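Local coordinates for Ice-binding protein 1 (Shewanella frigidimarina, PDB 6BG8) that binds ice, inhibits its growth and, in its full-length form, attaches the bacterium to ice, probably through this DUF3494 domain, at residues R13-S19 / G33-D39; T24-I30 / L229-V234; G140-G146 / G169-N175; P150-F156 / A177-Y183. All coordinates share one frame. Numbering follows the deposited sequence.

All four contacts pair parallel strands of neighbouring coils in a DUF3494 beta-solenoid. Contacts 1 and 2 alternate along the chain, strand 29-31 of contact 2 being followed by strand 34-37 of contact 1, and they touch, with Met16 SD 3.8 Å from Leu229 CD1. Contacts 3 and 4 take successive strands of the same two coils, 142-145 then 154-158 and 171-174 then 182-186, and have centres about 11 Å apart. Contact 1 is the most buried: twelve of its fourteen touching residues are shielded. The others are partly buried. Contact 2 reaches the predicted ice-binding motif through a polar turn, contact 3 has one aliphatic and one mixed face, and contact 4 joins aromatic packing to a hydrated loop.

Contact 1: residues R13-S19 / G33-D39; sequences RFAMLAS and GDLGILD
Strands 16-18 and 34-37 are parallel to within 4°, their axes 4.9 Å apart. Met16 pairs with Leu35, Leu17 with Gly36 and Ala18 with Ile37, while Phe14 pairs with Asp34; this one-residue shift is a beta bulge, placed where Ala15 (phi/psi -75/-38) turns the chain. Asp34 N donates to Arg13 O (3.0 Å), and Asp34 O accepts Met16 N (3.3 Å) and, weakly, Ala15 N (2.9 Å). Beyond the bulge come Gly36 N to Met16 O 3.1 Å, Ala18 N to Gly36 O 3.0 Å, Leu38 N to Ala18 O 2.9 Å and Asp39 N to Ser19 O 2.8 Å.

Met16 (mtm) brings CE to 3.5 Å from CG of Leu35 (chi1 -93°, chi2 p), on the face shared with Ala18 and Ile37 (mt). Leu17 (tp) faces the other way and sets CD1 3.7 Å from CD2 of Leu38 (mt). There an ideal CB on Gly36 would clash with Phe14 CE1 and Leu17 CD1. Phe14 (chi1 m, chi2 -79°) and Leu38 also touch helix 84-103, which covers this side of the DUF3494 beta-solenoid.

Arg13 (chi1 p, chi2 t, chi3 m) lays NE 2.8 Å from OD2 of Asp34 (chi1 m) in a salt bridge; at the far end Ser19 OG (chi1 t) donates to OD2 of Asp39 (chi1 m) at 2.7 Å. Polar pairs thus terminate an apolar strand pair: buried Asp34 is met by Arg13, which also pairs with Glu10, and Asp39 has a second partner in Arg92.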
loop_
_atom_site.group_PDB
_atom_site.type_symbol
_atom_site.label_atom_id
_atom_site.label_comp_id
_atom_site.label_asym_id
_atom_site.label_seq_id
_atom_site.Cartn_x
_atom_site.Cartn_y
_atom_site.Cartn_z
ATOM N N ARG A 13 -1.175 -9.883 -4.558
ATOM C CA ARG A 13 -2.358 -10.443 -3.913
ATOM C C ARG A 13 -2.734 -9.718 -2.629
ATOM O O ARG A 13 -3.856 -9.892 -2.141
ATOM C CB ARG A 13 -2.126 -11.916 -3.576
ATOM C CG ARG A 13 -1.054 -12.111 -2.518
ATOM C CD ARG A 13 -0.657 -13.569 -2.402
ATOM N NE ARG A 13 -1.805 -14.344 -1.955
ATOM C CZ ARG A 13 -2.090 -15.580 -2.343
ATOM N NH1 ARG A 13 -1.293 -16.219 -3.189
ATOM N NH2 ARG A 13 -3.182 -16.173 -1.879
ATOM N N PHE A 14 -1.825 -8.952 -2.042
ATOM C CA PHE A 14 -2.068 -8.385 -0.720
ATOM C C PHE A 14 -2.741 -7.026 -0.820
ATOM O O PHE A 14 -2.346 -6.182 -1.634
ATOM C CB PHE A 14 -0.766 -8.242 0.065
ATOM C CG PHE A 14 -0.143 -9.547 0.445
ATOM C CD1 PHE A 14 -0.627 -10.281 1.527
ATOM C CD2 PHE A 14 0.939 -10.043 -0.272
ATOM C CE1 PHE A 14 -0.037 -11.493 1.885
ATOM C CE2 PHE A 14 1.528 -11.251 0.072
ATOM C CZ PHE A 14 1.040 -11.981 1.152
ATOM N N ALA A 15 -3.764 -6.828 0.014
ATOM C CA ALA A 15 -4.204 -5.484 0.367
ATOM C C ALA A 15 -3.232 -4.841 1.351
ATOM O O ALA A 15 -2.947 -3.641 1.267
ATOM C CB ALA A 15 -5.614 -5.545 0.966
ATOM N N MET A 16 -2.708 -5.626 2.293
ATOM C CA MET A 16 -1.790 -5.116 3.297
ATOM C C MET A 16 -0.735 -6.165 3.594
ATOM O O MET A 16 -1.044 -7.353 3.716
ATOM C CB MET A 16 -2.522 -4.740 4.588
ATOM C CG MET A 16 -3.654 -3.756 4.373
ATOM S SD MET A 16 -4.431 -3.201 5.906
ATOM C CE MET A 16 -4.860 -4.724 6.702
ATOM N N LEU A 17 0.506 -5.712 3.724
ATOM C CA LEU A 17 1.624 -6.618 3.957
ATOM C C LEU A 17 2.685 -5.878 4.750
ATOM O O LEU A 17 3.079 -4.771 4.373
ATOM C CB LEU A 17 2.204 -7.119 2.628
ATOM C CG LEU A 17 3.413 -8.061 2.663
ATOM C CD1 LEU A 17 3.015 -9.441 3.191
ATOM C CD2 LEU A 17 4.041 -8.189 1.278
ATOM N N ALA A 18 3.156 -6.487 5.834
ATOM C CA ALA A 18 4.138 -5.840 6.688
ATOM C C ALA A 18 5.161 -6.860 7.168
ATOM O O ALA A 18 4.896 -8.061 7.223
ATOM C CB ALA A 18 3.471 -5.157 7.891
ATOM N N SER A 19 6.345 -6.354 7.515
ATOM C CA SER A 19 7.373 -7.194 8.120
ATOM C C SER A 19 6.981 -7.636 9.527
ATOM O O SER A 19 7.106 -8.817 9.875
ATOM C CB SER A 19 8.703 -6.439 8.152
ATOM O OG SER A 19 9.649 -7.106 8.971
ATOM N N GLY A 33 -8.359 -8.239 -0.948
ATOM C CA GLY A 33 -6.939 -8.529 -0.877
ATOM C C GLY A 33 -6.624 -9.321 0.372
ATOM O O GLY A 33 -7.418 -9.379 1.313
ATOM N N ASP A 34 -5.436 -9.909 0.377
ATOM C CA ASP A 34 -4.936 -10.697 1.496
ATOM C C ASP A 34 -4.180 -9.821 2.497
ATOM O O ASP A 34 -3.775 -8.695 2.202
ATOM C CB ASP A 34 -4.006 -11.804 0.988
ATOM C CG ASP A 34 -4.734 -12.841 0.161
ATOM O OD1 ASP A 34 -5.919 -13.103 0.445
ATOM O OD2 ASP A 34 -4.128 -13.389 -0.776
ATOM N N LEU A 35 -3.979 -10.368 3.691
ATOM C CA LEU A 35 -3.149 -9.760 4.723
ATOM C C LEU A 35 -1.955 -10.666 4.980
ATOM O O LEU A 35 -2.091 -11.895 5.006
ATOM C CB LEU A 35 -3.933 -9.563 6.024
ATOM C CG LEU A 35 -4.624 -8.214 6.252
ATOM C CD1 LEU A 35 -5.471 -7.795 5.055
ATOM C CD2 LEU A 35 -5.475 -8.245 7.527
ATOM N N GLY A 36 -0.786 -10.065 5.173
ATOM C CA GLY A 36 0.378 -10.866 5.483
ATOM C C GLY A 36 1.338 -10.194 6.434
ATOM O O GLY A 36 1.537 -8.978 6.361
ATOM N N ILE A 37 1.920 -10.984 7.342
ATOM C CA ILE A 37 3.048 -10.581 8.168
ATOM C C ILE A 37 4.219 -11.482 7.792
ATOM O O ILE A 37 4.065 -12.708 7.724
ATOM C CB ILE A 37 2.726 -10.685 9.673
ATOM C CG1 ILE A 37 1.546 -9.765 10.029
ATOM C CG2 ILE A 37 3.952 -10.356 10.497
ATOM C CD1 ILE A 37 1.029 -9.931 11.466
ATOM N N LEU A 38 5.373 -10.876 7.508
ATOM C CA LEU A 38 6.481 -11.625 6.925
ATOM C C LEU A 38 7.478 -12.152 7.947
ATOM O O LEU A 38 8.069 -13.215 7.720
ATOM C CB LEU A 38 7.251 -10.752 5.922
ATOM C CG LEU A 38 6.491 -10.223 4.702
ATOM C CD1 LEU A 38 7.319 -9.154 4.007
ATOM C CD2 LEU A 38 6.137 -11.329 3.712
ATOM N N ASP A 39 7.712 -11.427 9.045
ATOM C CA ASP A 39 8.863 -11.717 9.893
ATOM C C ASP A 39 8.488 -11.873 11.359
ATOM O O ASP A 39 9.370 -11.789 12.219
ATOM C CB ASP A 39 9.937 -10.634 9.745
ATOM C CG ASP A 39 10.436 -10.508 8.323
ATOM O OD1 ASP A 39 10.956 -11.512 7.795
ATOM O OD2 ASP A 39 10.296 -9.416 7.742
HETATM O O HOH W 1 -6.000 -15.772 -0.086
#

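Contact 2: residues T24-I30 / L229-V234; sequences TTSGSAI and LDANAV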
loop_
_atom_site.group_PDB
_atom_site.type_symbol
_atom_site.label_atom_id
_atom_site.label_comp_id
_atom_site.label_asym_id
_atom_site.label_seq_id
_atom_site.Cartn_x
_atom_site.Cartn_y
_atom_site.Cartn_z
ATOM N N THR A 24 -5.251 -3.044 13.915
ATOM C CA THR A 24 -6.409 -2.198 13.677
ATOM C C THR A 24 -7.138 -1.942 14.987
ATOM O O THR A 24 -7.159 -2.785 15.895
ATOM C CB THR A 24 -7.400 -2.801 12.666
ATOM O OG1 THR A 24 -8.444 -1.854 12.399
ATOM C CG2 THR A 24 -8.053 -4.066 13.223
ATOM N N THR A 25 -7.715 -0.755 15.077
ATOM C CA THR A 25 -8.782 -0.512 16.023
ATOM C C THR A 25 -10.082 -1.081 15.461
ATOM O O THR A 25 -10.134 -1.585 14.336
ATOM C CB THR A 25 -8.923 0.982 16.285
ATOM O OG1 THR A 25 -9.384 1.598 15.084
ATOM C CG2 THR A 25 -7.585 1.595 16.661
ATOM N N SER A 26 -11.142 -1.033 16.262
ATOM C CA SER A 26 -12.407 -1.555 15.774
ATOM C C SER A 26 -12.934 -0.669 14.643
ATOM O O SER A 26 -12.552 0.494 14.503
ATOM C CB SER A 26 -13.423 -1.643 16.915
ATOM O OG SER A 26 -13.744 -0.352 17.379
ATOM N N GLY A 27 -13.797 -1.243 13.811
ATOM C CA GLY A 27 -14.483 -0.479 12.790
ATOM C C GLY A 27 -13.857 -0.484 11.414
ATOM O O GLY A 27 -14.293 0.301 10.554
ATOM N N SER A 28 -12.863 -1.328 11.173
ATOM C CA SER A 28 -12.198 -1.411 9.881
ATOM C C SER A 28 -12.893 -2.437 8.990
ATOM O O SER A 28 -13.553 -3.369 9.465
ATOM C CB SER A 28 -10.715 -1.791 10.041
ATOM O OG SER A 28 -9.948 -0.731 10.584
ATOM N N ALA A 29 -12.741 -2.248 7.679
ATOM C CA ALA A 29 -13.314 -3.152 6.683
ATOM C C ALA A 29 -12.345 -3.243 5.518
ATOM O O ALA A 29 -12.187 -2.266 4.776
ATOM C CB ALA A 29 -14.674 -2.653 6.198
ATOM N N ILE A 30 -11.714 -4.408 5.337
ATOM C CA ILE A 30 -10.747 -4.629 4.264
ATOM C C ILE A 30 -11.364 -5.584 3.250
ATOM O O ILE A 30 -12.030 -6.553 3.630
ATOM C CB ILE A 30 -9.412 -5.173 4.813
ATOM C CG1 ILE A 30 -8.896 -4.264 5.933
ATOM C CG2 ILE A 30 -8.364 -5.287 3.702
ATOM C CD1 ILE A 30 -8.593 -4.992 7.205
ATOM N N LEU A 229 -4.013 0.423 11.225
ATOM C CA LEU A 229 -5.301 0.970 10.830
ATOM C C LEU A 229 -6.049 1.502 12.042
ATOM O O LEU A 229 -5.923 0.982 13.152
ATOM C CB LEU A 229 -6.187 -0.082 10.164
ATOM C CG LEU A 229 -5.662 -0.848 8.962
ATOM C CD1 LEU A 229 -6.814 -1.663 8.394
ATOM C CD2 LEU A 229 -5.111 0.141 7.932
ATOM N N ASP A 230 -6.855 2.525 11.802
ATOM C CA ASP A 230 -7.784 3.068 12.788
ATOM C C ASP A 230 -9.123 3.232 12.061
ATOM O O ASP A 230 -9.365 4.253 11.411
ATOM C CB ASP A 230 -7.253 4.377 13.366
ATOM C CG ASP A 230 -8.136 4.940 14.470
ATOM O OD1 ASP A 230 -9.192 4.335 14.786
ATOM O OD2 ASP A 230 -7.763 5.993 15.024
ATOM N N ALA A 231 -9.971 2.205 12.145
ATOM C CA ALA A 231 -11.329 2.247 11.595
ATOM C C ALA A 231 -11.340 2.679 10.127
ATOM O O ALA A 231 -11.970 3.667 9.745
ATOM C CB ALA A 231 -12.219 3.176 12.433
ATOM N N ASN A 232 -10.640 1.909 9.291
ATOM C CA ASN A 232 -10.466 2.272 7.894
ATOM C C ASN A 232 -11.177 1.295 6.975
ATOM O O ASN A 232 -11.240 0.096 7.243
ATOM C CB ASN A 232 -8.990 2.301 7.507
ATOM C CG ASN A 232 -8.182 3.196 8.399
ATOM O OD1 ASN A 232 -7.246 2.749 9.061
ATOM N ND2 ASN A 232 -8.551 4.472 8.440
ATOM N N ALA A 233 -11.683 1.824 5.872
ATOM C CA ALA A 233 -12.120 1.004 4.752
ATOM C C ALA A 233 -10.968 0.901 3.765
ATOM O O ALA A 233 -10.552 1.906 3.184
ATOM C CB ALA A 233 -13.352 1.604 4.080
ATOM N N VAL A 234 -10.463 -0.311 3.562
ATOM C CA VAL A 234 -9.334 -0.553 2.673
ATOM C C VAL A 234 -9.791 -1.509 1.585
ATOM O O VAL A 234 -10.229 -2.627 1.877
ATOM C CB VAL A 234 -8.131 -1.129 3.434
ATOM C CG1 VAL A 234 -6.977 -1.389 2.473
ATOM C CG2 VAL A 234 -7.721 -0.187 4.557
#
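Leu229 packs its CD1 against Ile30 CD1 at 4.0 Å; with its m,t rotamer it makes this contact across the corner, on the interior side where Ile30 and Val234 also point. Ile30 CG1 approaches Val234 CB at 4.1 Å. Ala29 and Ala233 point to the other face, and their parallel pairing is fixed by Ala29 N to Asn232 O (2.8 Å) and Val234 N to Ala29 O (2.9 Å).

Ahead of these strands both segments turn a corner, and side chains take over part of the bonding. Ser28 OG accepts Asn232 N at 3.0 Å and donates to Thr24 OG1 at 2.6 Å, which in turn donates to Thr25 O at 2.6 Å. The equivalent corners of adjacent coils are thus stacked, as expected of a beta-solenoid, although some 200 residues separate them: the first coil sits directly beside the last.

Gly27 has phi/psi 95/10, where a CB would be jammed against the preceding carbonyl O and lie tightly against Ala231 CB. Ala231 itself adopts left-handed backbone angles (52/59). At the outer edge Thr25 N bonds to Leu229 O at 3.2 Å, and Thr25 OG1 donates to Asp230 OD1 at 2.8 Å. Asp230 OD2 is hydrogen-bonded to Thr212, the residue assigned to ice binding by similarity, while Asn232 ND2 reaches the carbonyls of Arg211 and Ala214 beside it.

Contact 3: residues G140-G146 / G169-N175; sequences GTLTLDG and GDIVLIN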
loop_
_atom_site.group_PDB
_atom_site.type_symbol
_atom_site.label_atom_id
_atom_site.label_comp_id
_atom_site.label_asym_id
_atom_site.label_seq_id
_atom_site.Cartn_x
_atom_site.Cartn_y
_atom_site.Cartn_z
ATOM N N GLY A 140 -5.167 20.834 0.572
ATOM C CA GLY A 140 -6.310 20.629 -0.292
ATOM C C GLY A 140 -6.211 19.262 -0.930
ATOM O O GLY A 140 -5.531 18.373 -0.419
ATOM N N THR A 141 -6.875 19.126 -2.065
ATOM C CA THR A 141 -6.973 17.861 -2.769
ATOM C C THR A 141 -5.847 17.754 -3.785
ATOM O O THR A 141 -5.521 18.728 -4.467
ATOM C CB THR A 141 -8.319 17.771 -3.489
ATOM O OG1 THR A 141 -9.371 17.706 -2.521
ATOM C CG2 THR A 141 -8.381 16.548 -4.392
ATOM N N LEU A 142 -5.268 16.565 -3.896
ATOM C CA LEU A 142 -4.382 16.249 -5.005
ATOM C C LEU A 142 -5.211 15.566 -6.089
ATOM O O LEU A 142 -5.834 14.532 -5.835
ATOM C CB LEU A 142 -3.231 15.347 -4.561
ATOM C CG LEU A 142 -2.398 14.748 -5.705
ATOM C CD1 LEU A 142 -1.700 15.853 -6.513
ATOM C CD2 LEU A 142 -1.389 13.735 -5.162
ATOM N N THR A 143 -5.246 16.157 -7.279
ATOM C CA THR A 143 -5.947 15.562 -8.411
ATOM C C THR A 143 -4.918 14.929 -9.339
ATOM O O THR A 143 -3.954 15.585 -9.743
ATOM C CB THR A 143 -6.785 16.607 -9.151
ATOM O OG1 THR A 143 -7.753 17.164 -8.245
ATOM C CG2 THR A 143 -7.511 15.963 -10.339
ATOM N N LEU A 144 -5.106 13.652 -9.659
ATOM C CA LEU A 144 -4.204 12.945 -10.561
ATOM C C LEU A 144 -4.924 12.741 -11.887
ATOM O O LEU A 144 -5.997 12.128 -11.929
ATOM C CB LEU A 144 -3.737 11.623 -9.951
ATOM C CG LEU A 144 -2.901 11.811 -8.673
ATOM C CD1 LEU A 144 -2.531 10.469 -8.012
ATOM C CD2 LEU A 144 -1.664 12.675 -8.899
ATOM N N ASP A 145 -4.333 13.277 -12.960
ATOM C CA ASP A 145 -4.966 13.438 -14.264
ATOM C C ASP A 145 -4.303 12.472 -15.233
ATOM O O ASP A 145 -3.160 12.692 -15.655
ATOM C CB ASP A 145 -4.828 14.891 -14.731
ATOM C CG ASP A 145 -5.504 15.175 -16.077
ATOM O OD1 ASP A 145 -5.944 14.250 -16.788
ATOM O OD2 ASP A 145 -5.581 16.368 -16.428
ATOM N N GLY A 146 -5.020 11.410 -15.595
ATOM C CA GLY A 146 -4.487 10.449 -16.540
ATOM C C GLY A 146 -4.501 10.870 -17.991
ATOM O O GLY A 146 -4.074 10.089 -18.845
ATOM N N GLY A 169 -6.234 16.770 2.077
ATOM C CA GLY A 169 -5.678 15.440 2.193
ATOM C C GLY A 169 -6.256 14.404 1.254
ATOM O O GLY A 169 -5.771 13.266 1.251
ATOM N N ASP A 170 -7.274 14.741 0.469
ATOM C CA ASP A 170 -7.881 13.753 -0.412
ATOM C C ASP A 170 -7.120 13.649 -1.723
ATOM O O ASP A 170 -6.464 14.599 -2.163
ATOM C CB ASP A 170 -9.337 14.091 -0.701
ATOM C CG ASP A 170 -10.163 14.160 0.551
ATOM O OD1 ASP A 170 -10.152 13.179 1.331
ATOM O OD2 ASP A 170 -10.793 15.215 0.770
ATOM N N ILE A 171 -7.204 12.469 -2.331
ATOM C CA ILE A 171 -6.714 12.219 -3.683
ATOM C C ILE A 171 -7.929 11.967 -4.565
ATOM O O ILE A 171 -8.782 11.131 -4.237
ATOM C CB ILE A 171 -5.729 11.035 -3.717
ATOM C CG1 ILE A 171 -4.412 11.428 -3.040
ATOM C CG2 ILE A 171 -5.473 10.572 -5.154
ATOM C CD1 ILE A 171 -3.542 10.253 -2.679
ATOM N N VAL A 172 -8.040 12.730 -5.650
ATOM C CA VAL A 172 -9.090 12.551 -6.644
ATOM C C VAL A 172 -8.448 12.128 -7.957
ATOM O O VAL A 172 -7.414 12.673 -8.360
ATOM C CB VAL A 172 -9.913 13.843 -6.823
ATOM C CG1 VAL A 172 -10.870 13.722 -8.013
ATOM C CG2 VAL A 172 -10.682 14.143 -5.559
ATOM N N LEU A 173 -9.064 11.156 -8.622
ATOM C CA LEU A 173 -8.567 10.625 -9.885
ATOM C C LEU A 173 -9.490 11.064 -11.010
ATOM O O LEU A 173 -10.717 10.946 -10.895
ATOM C CB LEU A 173 -8.475 9.102 -9.837
ATOM C CG LEU A 173 -7.770 8.529 -8.597
ATOM C CD1 LEU A 173 -7.600 7.024 -8.753
ATOM C CD2 LEU A 173 -6.425 9.216 -8.396
ATOM N N ILE A 174 -8.904 11.577 -12.092
ATOM C CA ILE A 174 -9.668 11.985 -13.261
ATOM C C ILE A 174 -9.007 11.459 -14.526
ATOM O O ILE A 174 -7.813 11.145 -14.555
ATOM C CB ILE A 174 -9.827 13.519 -13.362
ATOM C CG1 ILE A 174 -8.468 14.200 -13.543
ATOM C CG2 ILE A 174 -10.640 14.068 -12.175
ATOM C CD1 ILE A 174 -8.590 15.651 -13.927
ATOM N N ASN A 175 -9.819 11.366 -15.584
ATOM C CA ASN A 175 -9.346 11.182 -16.960
ATOM C C ASN A 175 -8.486 9.926 -17.111
ATOM O O ASN A 175 -7.414 9.950 -17.720
ATOM C CB ASN A 175 -8.586 12.424 -17.447
ATOM C CG ASN A 175 -9.425 13.699 -17.366
ATOM O OD1 ASN A 175 -10.655 13.646 -17.331
ATOM N ND2 ASN A 175 -8.758 14.843 -17.356
HETATM O O HOH W 2 -8.855 17.262 0.294
#
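Gly140 opens the pairing: its O accepts Gly169 N at 3.0 Å, just before the strands begin. At Thr141 the side chain sets CG2 3.5 Å from Val172 CG2, while OG1 lies 2.9 Å from water 2, which also donates to Asp170 OD2 (2.9 Å) and accepts from Asp170 N (3.0 Å). The other carboxylate oxygen, OD1, takes the backbone N of Asn197 in the next coil.

Leu142 starts the regular strand, with N bonded to Asp170 O and O to Val172 N, both at 2.9 Å. Its side chain points to the buried face, CD2 4.4 Å from Ile171 CG1. Thr143 faces the opposite way beside Val172, its CG2 3.8 Å from Ile174 CD1. Leu144 returns to the buried face, touching Ile171 CG2 through CD1 (4.1 Å) and Leu173 CD2 through CB (3.9 Å); its N to Val172 O (2.8 Å) and O to Ile174 N (3.0 Å) continue the alternation. Asp145 OD1 accepts both Asn175 ND2, at 2.9 Å, and the N of Glu147. Gly146 N closes the series on Ile174 O at 3.0 Å, where a CB would clash with Asn175 O.

Strands 142-145 and 171-174, in register over four consecutive pairs, cross at -22° with axes 4.7 Å apart at closest approach. Together with strand 122-125 on the other side of 142-145, they form one parallel wall of a beta-solenoid, its leucine and isoleucine face turned to the interior.

Contact 4: residues P150-F156 / A177-Y183; sequences PDSVFIF and AQAKNIY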
loop_
_atom_site.group_PDB
_atom_site.type_symbol
_atom_site.label_atom_id
_atom_site.label_comp_id
_atom_site.label_asym_id
_atom_site.label_seq_id
_atom_site.Cartn_x
_atom_site.Cartn_y
_atom_site.Cartn_z
ATOM N N PRO A 150 -6.247 5.226 -19.517
ATOM C CA PRO A 150 -6.393 4.462 -18.267
ATOM C C PRO A 150 -5.122 3.761 -17.829
ATOM O O PRO A 150 -5.062 3.304 -16.682
ATOM C CB PRO A 150 -7.506 3.453 -18.592
ATOM C CG PRO A 150 -8.213 4.028 -19.780
ATOM C CD PRO A 150 -7.153 4.740 -20.569
ATOM N N ASP A 151 -4.108 3.670 -18.693
ATOM C CA ASP A 151 -2.842 3.033 -18.354
ATOM C C ASP A 151 -1.837 3.991 -17.729
ATOM O O ASP A 151 -0.719 3.567 -17.415
ATOM C CB ASP A 151 -2.227 2.394 -19.600
ATOM C CG ASP A 151 -3.055 1.247 -20.136
ATOM O OD1 ASP A 151 -3.824 0.647 -19.362
ATOM O OD2 ASP A 151 -2.928 0.944 -21.336
ATOM N N SER A 152 -2.200 5.263 -17.539
ATOM C CA SER A 152 -1.242 6.243 -17.039
ATOM C C SER A 152 -0.728 5.856 -15.659
ATOM O O SER A 152 -1.514 5.563 -14.748
ATOM C CB SER A 152 -1.875 7.628 -16.977
ATOM O OG SER A 152 -2.046 8.152 -18.278
ATOM N N VAL A 153 0.594 5.894 -15.504
ATOM C CA VAL A 153 1.276 5.471 -14.283
ATOM C C VAL A 153 1.802 6.705 -13.563
ATOM O O VAL A 153 2.385 7.601 -14.188
ATOM C CB VAL A 153 2.419 4.486 -14.590
ATOM C CG1 VAL A 153 3.325 4.320 -13.362
ATOM C CG2 VAL A 153 1.853 3.143 -15.008
ATOM N N PHE A 154 1.594 6.753 -12.250
ATOM C CA PHE A 154 2.072 7.829 -11.390
ATOM C C PHE A 154 2.951 7.213 -10.311
ATOM O O PHE A 154 2.506 6.318 -9.593
ATOM C CB PHE A 154 0.909 8.576 -10.721
ATOM C CG PHE A 154 -0.085 9.168 -11.678
ATOM C CD1 PHE A 154 -0.982 8.362 -12.372
ATOM C CD2 PHE A 154 -0.172 10.541 -11.825
ATOM C CE1 PHE A 154 -1.923 8.924 -13.238
ATOM C CE2 PHE A 154 -1.111 11.108 -12.679
ATOM C CZ PHE A 154 -1.987 10.287 -13.383
ATOM N N ILE A 155 4.185 7.698 -10.185
ATOM C CA ILE A 155 5.099 7.226 -9.153
ATOM C C ILE A 155 5.567 8.430 -8.362
ATOM O O ILE A 155 6.090 9.396 -8.935
ATOM C CB ILE A 155 6.291 6.462 -9.746
ATOM C CG1 ILE A 155 5.800 5.165 -10.393
ATOM C CG2 ILE A 155 7.332 6.171 -8.662
ATOM C CD1 ILE A 155 6.841 4.459 -11.248
ATOM N N PHE A 156 5.363 8.376 -7.055
ATOM C CA PHE A 156 5.884 9.359 -6.116
ATOM C C PHE A 156 6.920 8.666 -5.255
ATOM O O PHE A 156 6.615 7.665 -4.600
ATOM C CB PHE A 156 4.763 9.943 -5.261
ATOM C CG PHE A 156 3.739 10.670 -6.065
ATOM C CD1 PHE A 156 2.663 9.994 -6.627
ATOM C CD2 PHE A 156 3.877 12.026 -6.306
ATOM C CE1 PHE A 156 1.731 10.678 -7.399
ATOM C CE2 PHE A 156 2.958 12.702 -7.072
ATOM C CZ PHE A 156 1.887 12.027 -7.620
ATOM N N ALA A 177 -7.022 8.038 -14.729
ATOM C CA ALA A 177 -6.146 7.676 -13.625
ATOM C C ALA A 177 -6.820 6.629 -12.747
ATOM O O ALA A 177 -7.997 6.759 -12.396
ATOM C CB ALA A 177 -5.778 8.913 -12.804
ATOM N N GLN A 178 -6.070 5.585 -12.395
ATOM C CA GLN A 178 -6.601 4.485 -11.600
ATOM C C GLN A 178 -5.693 4.198 -10.416
ATOM O O GLN A 178 -4.468 4.281 -10.531
ATOM C CB GLN A 178 -6.740 3.219 -12.429
ATOM C CG GLN A 178 -7.607 3.352 -13.647
ATOM C CD GLN A 178 -7.735 2.031 -14.345
ATOM O OE1 GLN A 178 -8.386 1.120 -13.835
ATOM N NE2 GLN A 178 -7.077 1.893 -15.495
ATOM N N ALA A 179 -6.310 3.833 -9.282
ATOM C CA ALA A 179 -5.539 3.510 -8.082
ATOM C C ALA A 179 -4.488 2.444 -8.348
ATOM O O ALA A 179 -3.383 2.503 -7.798
ATOM C CB ALA A 179 -6.475 3.046 -6.965
ATOM N N LYS A 180 -4.813 1.453 -9.180
ATOM C CA LYS A 180 -3.877 0.356 -9.404
ATOM C C LYS A 180 -2.596 0.810 -10.100
ATOM O O LYS A 180 -1.595 0.089 -10.045
ATOM C CB LYS A 180 -4.551 -0.750 -10.216
ATOM C CG LYS A 180 -4.756 -0.402 -11.691
ATOM C CD LYS A 180 -5.705 -1.391 -12.338
ATOM C CE LYS A 180 -5.577 -1.395 -13.841
ATOM N NZ LYS A 180 -5.971 -2.719 -14.406
ATOM N N ASN A 181 -2.596 1.996 -10.714
ATOM C CA ASN A 181 -1.446 2.513 -11.447
ATOM C C ASN A 181 -0.739 3.654 -10.723
ATOM O O ASN A 181 0.117 4.316 -11.322
ATOM C CB ASN A 181 -1.879 2.965 -12.847
ATOM C CG ASN A 181 -2.348 1.808 -13.713
ATOM O OD1 ASN A 181 -1.877 0.682 -13.568
ATOM N ND2 ASN A 181 -3.278 2.082 -14.618
ATOM N N ILE A 182 -1.063 3.901 -9.454
ATOM C CA ILE A 182 -0.419 4.932 -8.649
ATOM C C ILE A 182 0.454 4.255 -7.604
ATOM O O ILE A 182 0.029 3.282 -6.971
ATOM C CB ILE A 182 -1.463 5.842 -7.978
ATOM C CG1 ILE A 182 -2.364 6.468 -9.043
ATOM C CG2 ILE A 182 -0.775 6.909 -7.140
ATOM C CD1 ILE A 182 -3.678 6.947 -8.464
ATOM N N TYR A 183 1.656 4.787 -7.401
ATOM C CA TYR A 183 2.650 4.175 -6.521
ATOM C C TYR A 183 3.286 5.235 -5.641
ATOM O O TYR A 183 3.698 6.290 -6.132
ATOM C CB TYR A 183 3.728 3.456 -7.339
ATOM C CG TYR A 183 3.166 2.343 -8.182
ATOM C CD1 TYR A 183 2.679 2.593 -9.458
ATOM C CD2 TYR A 183 3.106 1.041 -7.699
ATOM C CE1 TYR A 183 2.146 1.580 -10.229
ATOM C CE2 TYR A 183 2.585 0.023 -8.461
ATOM C CZ TYR A 183 2.102 0.297 -9.725
ATOM O OH TYR A 183 1.574 -0.720 -10.489
HETATM O O HOH W 3 -3.860 -0.087 -16.490
HETATM O O HOH W 4 -4.145 4.996 -14.389
#
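Phe154 and Ile182 lead the apolar centre, paired on one face of the sheet with Phe154 CD1 4.1 Å from Ile182 CG1; Phe154 CE1 also reaches Ala177 CB at 3.9 Å. Both side chains pack on Leu144, from the facing wall. On the opposite face Tyr183 lies beside Ile155, CB to CG1 4.1 Å, and meets Val153 CG1 through CD1 at 4.3 Å. That face abuts Leu102 of helix 84-103.

Backbone bonds set the parallel register: Phe154 N to Asn181 O 3.0 Å, Tyr183 N to Phe154 O 2.8 Å, Phe156 N to Tyr183 O 2.8 Å. These are successive coils of the DUF3494 beta-solenoid; one face of this sheet looks into the solenoid, the other onto helix 84-103. Phe156 extends the inner row by stacking on the ring of Trp184.

Further out the strands give way to loops, and 177-183 makes a short 3-10 turn at 179-180, with Asn181 N bonded to Gln178 O at 3.0 Å. Gln178 NE2 donates to Pro150 O at 2.7 Å. Water 4 accepts from Gln178 N (2.8 Å) and Asn181 ND2 (3.0 Å), while water 3 takes Asn181 ND2 at 2.9 Å and donates to Asp151 OD1 at 3.0 Å.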